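PDB 3PGB: amine oxidase from Emericella nidulans, which probably oxidises primary amines to aldehydes, as other copper amine oxidases do, using a bound copper ion and a topaquinone made from one of its own tyrosines. Local coordinates for residues A[67-71]-A[107-112]; A[252-256]-A[303-307]; A[419-423]-A[446-450]. One frame throughout, in Å; residues are numbered along the deposited sequence.

Interaction 1 of 3, residues A[67-71]-A[107-112]; sequences VWYGL and IELHRP
L71 lies against the backbone of the strand that faces it: its CG stands 3.3 Å from L109 N, and its CD1 branch reaches on to the carbonyl carbon of E108 and to I107 CG2, the latter at 3.8 Å. In return L109 sends CB against the backbone of G70, with CB to G70 CA at 3.7 Å. L109 CG is anti to the backbone N (chi1 178°), which carries CD2 along the loop to within 3.5 Å of V67 O. At the far end the P112 ring meets V67, CG to CG2 at 3.8 Å.

Polar links between 67-71 and 107-112 run through water. One molecule accepts from both L71 N and L109 N, bridging the two backbones; another donates to P112 O at 2.8 Å and takes a weak bond from W68 NE1, whose firmer partner is Y378 OH. The W68 indole is fixed in orientation by V67 CG2 over the centre of one face, by a stack with F367 and by edge-to-face contact with Y355. The contact thus joins the loop leading into helix 73-84, on which I107 packs, to strand 102-110 and the residues that follow it, with strands 352-359 and 363-371 alongside W68 and R111.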
loop_
_atom_site.group_PDB
_atom_site.type_symbol
_atom_site.label_atom_id
_atom_site.label_comp_id
_atom_site.label_asym_id
_atom_site.label_seq_id
_atom_site.Cartn_x
_atom_site.Cartn_y
_atom_site.Cartn_z
ATOM N N VAL A 67 -31.384 -9.008 -8.465
ATOM C CA VAL A 67 -32.331 -9.134 -7.372
ATOM C C VAL A 67 -31.965 -8.284 -6.140
ATOM O O VAL A 67 -32.708 -8.293 -5.152
ATOM C CB VAL A 67 -32.479 -10.618 -6.949
ATOM C CG1 VAL A 67 -32.883 -11.472 -8.136
ATOM C CG2 VAL A 67 -31.189 -11.140 -6.326
ATOM N N TRP A 68 -30.843 -7.558 -6.202
ATOM C CA TRP A 68 -30.341 -6.776 -5.068
ATOM C C TRP A 68 -30.326 -5.251 -5.253
ATOM O O TRP A 68 -30.357 -4.517 -4.263
ATOM C CB TRP A 68 -28.905 -7.183 -4.735
ATOM C CG TRP A 68 -28.650 -8.647 -4.616
ATOM C CD1 TRP A 68 -28.818 -9.420 -3.507
ATOM C CD2 TRP A 68 -28.131 -9.505 -5.633
ATOM N NE1 TRP A 68 -28.453 -10.713 -3.778
ATOM C CE2 TRP A 68 -28.024 -10.791 -5.076
ATOM C CE3 TRP A 68 -27.752 -9.311 -6.966
ATOM C CZ2 TRP A 68 -27.551 -11.882 -5.803
ATOM C CZ3 TRP A 68 -27.284 -10.390 -7.689
ATOM C CH2 TRP A 68 -27.186 -11.661 -7.106
ATOM N N TYR A 69 -30.250 -4.769 -6.491
ATOM C CA TYR A 69 -29.891 -3.364 -6.739
ATOM C C TYR A 69 -30.753 -2.349 -5.992
ATOM O O TYR A 69 -30.233 -1.473 -5.307
ATOM C CB TYR A 69 -29.896 -3.032 -8.240
ATOM C CG TYR A 69 -29.536 -1.589 -8.524
ATOM C CD1 TYR A 69 -28.214 -1.164 -8.489
ATOM C CD2 TYR A 69 -30.516 -0.647 -8.804
ATOM C CE1 TYR A 69 -27.873 0.152 -8.736
ATOM C CE2 TYR A 69 -30.183 0.684 -9.053
ATOM C CZ TYR A 69 -28.861 1.073 -9.018
ATOM O OH TYR A 69 -28.518 2.380 -9.263
ATOM N N GLY A 70 -32.065 -2.459 -6.146
ATOM C CA GLY A 70 -32.981 -1.512 -5.535
ATOM C C GLY A 70 -34.338 -1.487 -6.198
ATOM O O GLY A 70 -34.590 -2.222 -7.156
ATOM N N LEU A 71 -35.210 -0.629 -5.680
ATOM C CA LEU A 71 -36.558 -0.474 -6.224
ATOM C C LEU A 71 -36.516 0.337 -7.512
ATOM O O LEU A 71 -35.715 1.254 -7.644
ATOM C CB LEU A 71 -37.468 0.229 -5.209
ATOM C CG LEU A 71 -37.711 -0.501 -3.885
ATOM C CD1 LEU A 71 -38.378 0.425 -2.869
ATOM C CD2 LEU A 71 -38.540 -1.754 -4.098
ATOM N N ILE A 107 -37.831 4.184 2.020
ATOM C CA ILE A 107 -38.464 3.118 1.254
ATOM C C ILE A 107 -37.402 2.573 0.317
ATOM O O ILE A 107 -36.855 3.313 -0.508
ATOM C CB ILE A 107 -39.658 3.621 0.424
ATOM C CG1 ILE A 107 -40.678 4.338 1.310
ATOM C CG2 ILE A 107 -40.324 2.470 -0.276
ATOM C CD1 ILE A 107 -41.846 4.921 0.538
ATOM N N GLU A 108 -37.096 1.288 0.454
ATOM C CA GLU A 108 -36.063 0.652 -0.357
ATOM C C GLU A 108 -36.400 -0.812 -0.600
ATOM O O GLU A 108 -37.313 -1.351 0.017
ATOM C CB GLU A 108 -34.702 0.748 0.334
ATOM C CG GLU A 108 -34.619 -0.028 1.656
ATOM C CD GLU A 108 -33.216 -0.107 2.217
ATOM O OE1 GLU A 108 -32.340 0.668 1.764
ATOM O OE2 GLU A 108 -32.991 -0.952 3.113
ATOM N N LEU A 109 -35.647 -1.444 -1.496
ATOM C CA LEU A 109 -35.797 -2.866 -1.745
ATOM C C LEU A 109 -35.284 -3.613 -0.537
ATOM O O LEU A 109 -34.175 -3.359 -0.062
ATOM C CB LEU A 109 -35.003 -3.306 -2.982
ATOM C CG LEU A 109 -35.058 -4.804 -3.317
ATOM C CD1 LEU A 109 -36.447 -5.198 -3.794
ATOM C CD2 LEU A 109 -34.005 -5.186 -4.359
ATOM N N HIS A 110 -36.095 -4.530 -0.029
ATOM C CA HIS A 110 -35.599 -5.483 0.938
ATOM C C HIS A 110 -34.794 -6.488 0.142
ATOM O O HIS A 110 -35.327 -7.110 -0.770
ATOM C CB HIS A 110 -36.744 -6.176 1.667
ATOM C CG HIS A 110 -36.293 -7.268 2.582
ATOM N ND1 HIS A 110 -35.762 -7.022 3.828
ATOM C CD2 HIS A 110 -36.289 -8.612 2.429
ATOM C CE1 HIS A 110 -35.455 -8.168 4.407
ATOM N NE2 HIS A 110 -35.767 -9.149 3.580
ATOM N N ARG A 111 -33.513 -6.634 0.463
ATOM C CA ARG A 111 -32.667 -7.593 -0.249
ATOM C C ARG A 111 -33.078 -9.013 0.091
ATOM O O ARG A 111 -33.298 -9.333 1.260
ATOM C CB ARG A 111 -31.190 -7.382 0.069
ATOM C CG ARG A 111 -30.560 -6.309 -0.779
ATOM C CD ARG A 111 -29.210 -5.890 -0.240
ATOM N NE ARG A 111 -28.749 -4.653 -0.870
ATOM C CZ ARG A 111 -27.696 -3.946 -0.472
ATOM N NH1 ARG A 111 -26.964 -4.346 0.561
ATOM N NH2 ARG A 111 -27.372 -2.829 -1.113
ATOM N N PRO A 112 -33.195 -9.869 -0.931
ATOM C CA PRO A 112 -33.642 -11.228 -0.677
ATOM C C PRO A 112 -32.591 -12.038 0.070
ATOM O O PRO A 112 -31.397 -11.750 -0.021
ATOM C CB PRO A 112 -33.875 -11.796 -2.081
ATOM C CG PRO A 112 -33.010 -11.009 -2.959
ATOM C CD PRO A 112 -32.927 -9.636 -2.360
HETATM O O HOH W 1 -28.710 -11.405 -0.517
HETATM O O HOH W 2 -34.257 0.783 -3.036
#

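Interaction 2 of 3, residues A[252-256]-A[303-307]; sequences TLLPL and KPNVD
N305 and L254 meet through matching first torsions: in both, CG stands anti to the carbonyl carbon and beside the backbone N, chi1 -66° for N305 and -52° for L254. In N305 this sends the amide across to the proline at 255, while in L254 it carries CD2 out along the backbone of the opposing loop and CD1 toward D307 CB. The N305 amide then makes the one direct hydrogen bond between 252-256 and 303-307, from ND2 to P255 O at 2.9 Å. The bond is nearly straight, 165° at the hydrogen, and P255 O lies close to the plane of the amide, though the donor is tilted out of the plane of the proline carbonyl. ND2 also donates to S526 O, so two carbonyl oxygens grip this nitrogen and fix the rotation of the amide. The P255 ring comes up beside it, CG to ND2 at 3.9 Å.

Leucines pack on both sides of that bond along the chain. L254 CD2 comes within 3.8 Å of N305 O, and its CD1 touches D307 CB at 3.9 Å. L256 brings CD2 to P304 CB at 3.7 Å, an apolar contact. The carboxylate of D307 turns to other partners: OD1 bonds to S250 OG, and OD2 to H312 NE2 and D245 N, so several donors hold this partly exposed residue.

Within the DUF1965 region, the contact fastens an irregular loop to the start of strand 255-263. N242, on the adjoining strand 235-242, donates to N305 O; W207 of helix 200-207 packs on L256 and P304, and L527 of strand 527-528 lies against P255 and N305.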
loop_
_atom_site.group_PDB
_atom_site.type_symbol
_atom_site.label_atom_id
_atom_site.label_comp_id
_atom_site.label_asym_id
_atom_site.label_seq_id
_atom_site.Cartn_x
_atom_site.Cartn_y
_atom_site.Cartn_z
ATOM N N THR A 252 -16.007 23.106 10.532
ATOM C CA THR A 252 -15.406 22.085 11.392
ATOM C C THR A 252 -13.941 22.392 11.759
ATOM O O THR A 252 -13.377 21.713 12.605
ATOM C CB THR A 252 -15.515 20.655 10.785
ATOM O OG1 THR A 252 -14.622 20.517 9.670
ATOM C CG2 THR A 252 -16.944 20.350 10.348
ATOM N N LEU A 253 -13.337 23.399 11.124
ATOM C CA LEU A 253 -12.037 23.945 11.542
ATOM C C LEU A 253 -12.127 25.158 12.478
ATOM O O LEU A 253 -11.106 25.773 12.763
ATOM C CB LEU A 253 -11.213 24.366 10.320
ATOM C CG LEU A 253 -10.849 23.279 9.308
ATOM C CD1 LEU A 253 -9.941 23.867 8.236
ATOM C CD2 LEU A 253 -10.198 22.081 9.988
ATOM N N LEU A 254 -13.323 25.493 12.964
ATOM C CA LEU A 254 -13.535 26.736 13.714
ATOM C C LEU A 254 -14.185 26.563 15.104
ATOM O O LEU A 254 -15.108 27.295 15.447
ATOM C CB LEU A 254 -14.392 27.690 12.865
ATOM C CG LEU A 254 -13.905 27.953 11.437
ATOM C CD1 LEU A 254 -14.897 28.834 10.692
ATOM C CD2 LEU A 254 -12.496 28.575 11.434
ATOM N N PRO A 255 -13.690 25.615 15.921
ATOM C CA PRO A 255 -14.227 25.484 17.281
ATOM C C PRO A 255 -13.895 26.703 18.143
ATOM O O PRO A 255 -12.900 27.383 17.877
ATOM C CB PRO A 255 -13.513 24.243 17.818
ATOM C CG PRO A 255 -12.240 24.171 17.048
ATOM C CD PRO A 255 -12.560 24.699 15.685
ATOM N N LEU A 256 -14.717 26.980 19.156
ATOM C CA LEU A 256 -14.532 28.185 19.990
ATOM C C LEU A 256 -14.246 27.913 21.472
ATOM O O LEU A 256 -13.705 28.778 22.159
ATOM C CB LEU A 256 -15.725 29.127 19.846
ATOM C CG LEU A 256 -15.957 29.731 18.458
ATOM C CD1 LEU A 256 -17.085 30.757 18.526
ATOM C CD2 LEU A 256 -14.682 30.367 17.901
ATOM N N LYS A 303 -8.556 33.086 22.545
ATOM C CA LYS A 303 -8.889 33.603 21.217
ATOM C C LYS A 303 -9.714 32.625 20.366
ATOM O O LYS A 303 -9.573 31.410 20.496
ATOM C CB LYS A 303 -7.605 33.963 20.455
ATOM C CG LYS A 303 -6.746 35.073 21.081
ATOM C CD LYS A 303 -5.364 35.119 20.399
ATOM C CE LYS A 303 -4.328 35.959 21.165
ATOM N NZ LYS A 303 -4.406 37.413 20.831
ATOM N N PRO A 304 -10.565 33.158 19.474
ATOM C CA PRO A 304 -11.308 32.324 18.544
ATOM C C PRO A 304 -10.468 31.828 17.372
ATOM O O PRO A 304 -9.396 32.369 17.091
ATOM C CB PRO A 304 -12.359 33.279 17.996
ATOM C CG PRO A 304 -11.699 34.584 18.023
ATOM C CD PRO A 304 -10.848 34.585 19.257
ATOM N N ASN A 305 -10.975 30.802 16.701
ATOM C CA ASN A 305 -10.519 30.452 15.371
ATOM C C ASN A 305 -11.432 31.168 14.390
ATOM O O ASN A 305 -12.635 30.954 14.413
ATOM C CB ASN A 305 -10.594 28.940 15.155
ATOM C CG ASN A 305 -9.629 28.174 16.040
ATOM O OD1 ASN A 305 -8.414 28.214 15.835
ATOM N ND2 ASN A 305 -10.164 27.460 17.022
ATOM N N VAL A 306 -10.872 32.027 13.545
ATOM C CA VAL A 306 -11.662 32.724 12.533
ATOM C C VAL A 306 -11.279 32.252 11.133
ATOM O O VAL A 306 -10.108 31.976 10.850
ATOM C CB VAL A 306 -11.524 34.258 12.649
ATOM C CG1 VAL A 306 -11.688 34.688 14.099
ATOM C CG2 VAL A 306 -10.195 34.729 12.103
ATOM N N ASP A 307 -12.281 32.161 10.264
ATOM C CA ASP A 307 -12.089 31.661 8.912
ATOM C C ASP A 307 -11.166 32.563 8.102
ATOM O O ASP A 307 -11.118 33.777 8.305
ATOM C CB ASP A 307 -13.439 31.507 8.189
ATOM C CG ASP A 307 -13.376 30.516 7.026
ATOM O OD1 ASP A 307 -12.608 29.537 7.120
ATOM O OD2 ASP A 307 -14.104 30.699 6.024
#

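Interaction 3 of 3, residues A[419-423]-A[446-450]; sequences YDCPS and CLFEF
C421 and C446 are joined by a disulfide, SG to SG 2.0 Å, that ties the loop at 419-423 to strand 437-451. Its C-S-S-C torsion of -90° is close to the relaxed value for such a bond. Beside it is the tight part of the contact. P422 lays its CD over the centre of one F448 face, 3.5 Å from the ring centroid and only 5° off the normal, a clear CH-pi contact. F448 CG sits between its own backbone N and carbonyl carbon (chi1 60°), a torsion that turns the ring across to meet the proline. C421 CB approaches the same ring obliquely, 3.9 Å from CE1.

The packing is looser beyond the proline, where P422 CG reaches the edge of the F450 ring at 4.1 Å from CD1. P422 itself is partly exposed, whereas C421, C446 and both phenylalanines are buried. Away from the strand, D420 makes a salt bridge to R458 of the second subunit, so the loop also faces the dimer partner. Strand 437-451 lies between strands 426-434 and 464-479: Y427 from the first touches both cysteines, while R476 and T474 from the second pair with the backbones of C446 and F448.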
loop_
_atom_site.group_PDB
_atom_site.type_symbol
_atom_site.label_atom_id
_atom_site.label_comp_id
_atom_site.label_asym_id
_atom_site.label_seq_id
_atom_site.Cartn_x
_atom_site.Cartn_y
_atom_site.Cartn_z
ATOM N N TYR A 419 -11.037 14.059 -12.842
ATOM C CA TYR A 419 -10.364 14.320 -11.574
ATOM C C TYR A 419 -10.603 13.192 -10.576
ATOM O O TYR A 419 -9.657 12.559 -10.119
ATOM C CB TYR A 419 -10.797 15.681 -11.011
ATOM C CG TYR A 419 -10.173 16.840 -11.764
ATOM C CD1 TYR A 419 -10.609 17.177 -13.040
ATOM C CD2 TYR A 419 -9.125 17.579 -11.217
ATOM C CE1 TYR A 419 -10.033 18.225 -13.745
ATOM C CE2 TYR A 419 -8.544 18.635 -11.917
ATOM C CZ TYR A 419 -9.006 18.948 -13.181
ATOM O OH TYR A 419 -8.447 19.981 -13.898
ATOM N N ASP A 420 -11.864 12.934 -10.249
ATOM C CA ASP A 420 -12.223 11.819 -9.376
ATOM C C ASP A 420 -11.938 10.477 -10.044
ATOM O O ASP A 420 -11.552 9.527 -9.373
ATOM C CB ASP A 420 -13.700 11.900 -8.981
ATOM C CG ASP A 420 -13.965 12.960 -7.926
ATOM O OD1 ASP A 420 -13.213 13.010 -6.930
ATOM O OD2 ASP A 420 -14.929 13.735 -8.083
ATOM N N CYS A 421 -12.162 10.402 -11.356
ATOM C CA CYS A 421 -11.791 9.237 -12.162
ATOM C C CYS A 421 -11.202 9.739 -13.485
ATOM O O CYS A 421 -11.338 10.912 -13.810
ATOM C CB CYS A 421 -13.007 8.339 -12.446
ATOM S SG CYS A 421 -14.219 8.178 -11.094
ATOM N N PRO A 422 -10.546 8.854 -14.254
ATOM C CA PRO A 422 -10.115 9.239 -15.595
ATOM C C PRO A 422 -11.267 9.705 -16.491
ATOM O O PRO A 422 -12.419 9.303 -16.302
ATOM C CB PRO A 422 -9.496 7.954 -16.144
ATOM C CG PRO A 422 -9.005 7.236 -14.937
ATOM C CD PRO A 422 -10.012 7.536 -13.864
ATOM N N SER A 423 -10.934 10.555 -17.456
ATOM C CA SER A 423 -11.910 11.176 -18.354
ATOM C C SER A 423 -12.693 10.184 -19.228
ATOM O O SER A 423 -13.847 10.433 -19.567
ATOM C CB SER A 423 -11.185 12.191 -19.250
ATOM O OG SER A 423 -9.977 11.638 -19.765
ATOM N N CYS A 446 -18.204 5.362 -11.123
ATOM C CA CYS A 446 -17.387 5.309 -12.325
ATOM C C CYS A 446 -16.730 3.944 -12.489
ATOM O O CYS A 446 -16.500 3.215 -11.514
ATOM C CB CYS A 446 -16.360 6.448 -12.351
ATOM S SG CYS A 446 -14.959 6.282 -11.254
ATOM N N LEU A 447 -16.474 3.598 -13.744
ATOM C CA LEU A 447 -15.882 2.327 -14.113
ATOM C C LEU A 447 -14.768 2.647 -15.083
ATOM O O LEU A 447 -14.972 3.430 -16.008
ATOM C CB LEU A 447 -16.918 1.434 -14.804
ATOM C CG LEU A 447 -18.099 0.914 -13.980
ATOM C CD1 LEU A 447 -19.113 0.226 -14.875
ATOM C CD2 LEU A 447 -17.610 -0.036 -12.888
ATOM N N PHE A 448 -13.596 2.053 -14.891
ATOM C CA PHE A 448 -12.506 2.284 -15.820
ATOM C C PHE A 448 -11.370 1.287 -15.704
ATOM O O PHE A 448 -11.063 0.784 -14.621
ATOM C CB PHE A 448 -11.941 3.701 -15.645
ATOM C CG PHE A 448 -11.409 3.978 -14.270
ATOM C CD1 PHE A 448 -12.254 4.400 -13.256
ATOM C CD2 PHE A 448 -10.057 3.819 -13.989
ATOM C CE1 PHE A 448 -11.764 4.661 -11.986
ATOM C CE2 PHE A 448 -9.564 4.078 -12.721
ATOM C CZ PHE A 448 -10.418 4.499 -11.719
ATOM N N GLU A 449 -10.745 1.024 -16.846
ATOM C CA GLU A 449 -9.445 0.374 -16.877
ATOM C C GLU A 449 -8.349 1.397 -16.574
ATOM O O GLU A 449 -8.509 2.594 -16.823
ATOM C CB GLU A 449 -9.186 -0.259 -18.239
ATOM C CG GLU A 449 -9.894 -1.568 -18.461
ATOM C CD GLU A 449 -9.277 -2.335 -19.609
ATOM O OE1 GLU A 449 -9.052 -1.713 -20.666
ATOM O OE2 GLU A 449 -8.999 -3.544 -19.454
ATOM N N PHE A 450 -7.234 0.919 -16.042
ATOM C CA PHE A 450 -6.109 1.789 -15.738
ATOM C C PHE A 450 -4.823 1.003 -15.885
ATOM O O PHE A 450 -4.675 -0.061 -15.295
ATOM C CB PHE A 450 -6.239 2.353 -14.317
ATOM C CG PHE A 450 -5.325 3.508 -14.037
ATOM C CD1 PHE A 450 -5.746 4.813 -14.260
ATOM C CD2 PHE A 450 -4.042 3.293 -13.550
ATOM C CE1 PHE A 450 -4.901 5.883 -14.005
ATOM C CE2 PHE A 450 -3.189 4.361 -13.291
ATOM C CZ PHE A 450 -3.619 5.654 -13.515
#

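How the interactions relate
Interactions 1, 2 and 3 each fix an irregular loop to a strand, but in different parts of the fold and by different chemistry. Interaction 1 is partly buried and depends on aliphatic packing and bridging waters; interaction 2 is mostly buried and centres on a direct side-chain-to-backbone hydrogen bond; interaction 3, also buried, is covalent, with an aromatic-proline contact beside it. None shares a strand with another. The centres of interactions 1 and 2 are 43 Å apart on opposite sides of the chain's centre, while interactions 1 and 3 are 27 Å apart. Interaction 3 alone reaches the second subunit, and its segments lie in the enzyme domain, whereas those of interaction 2 lie in the DUF1965 range.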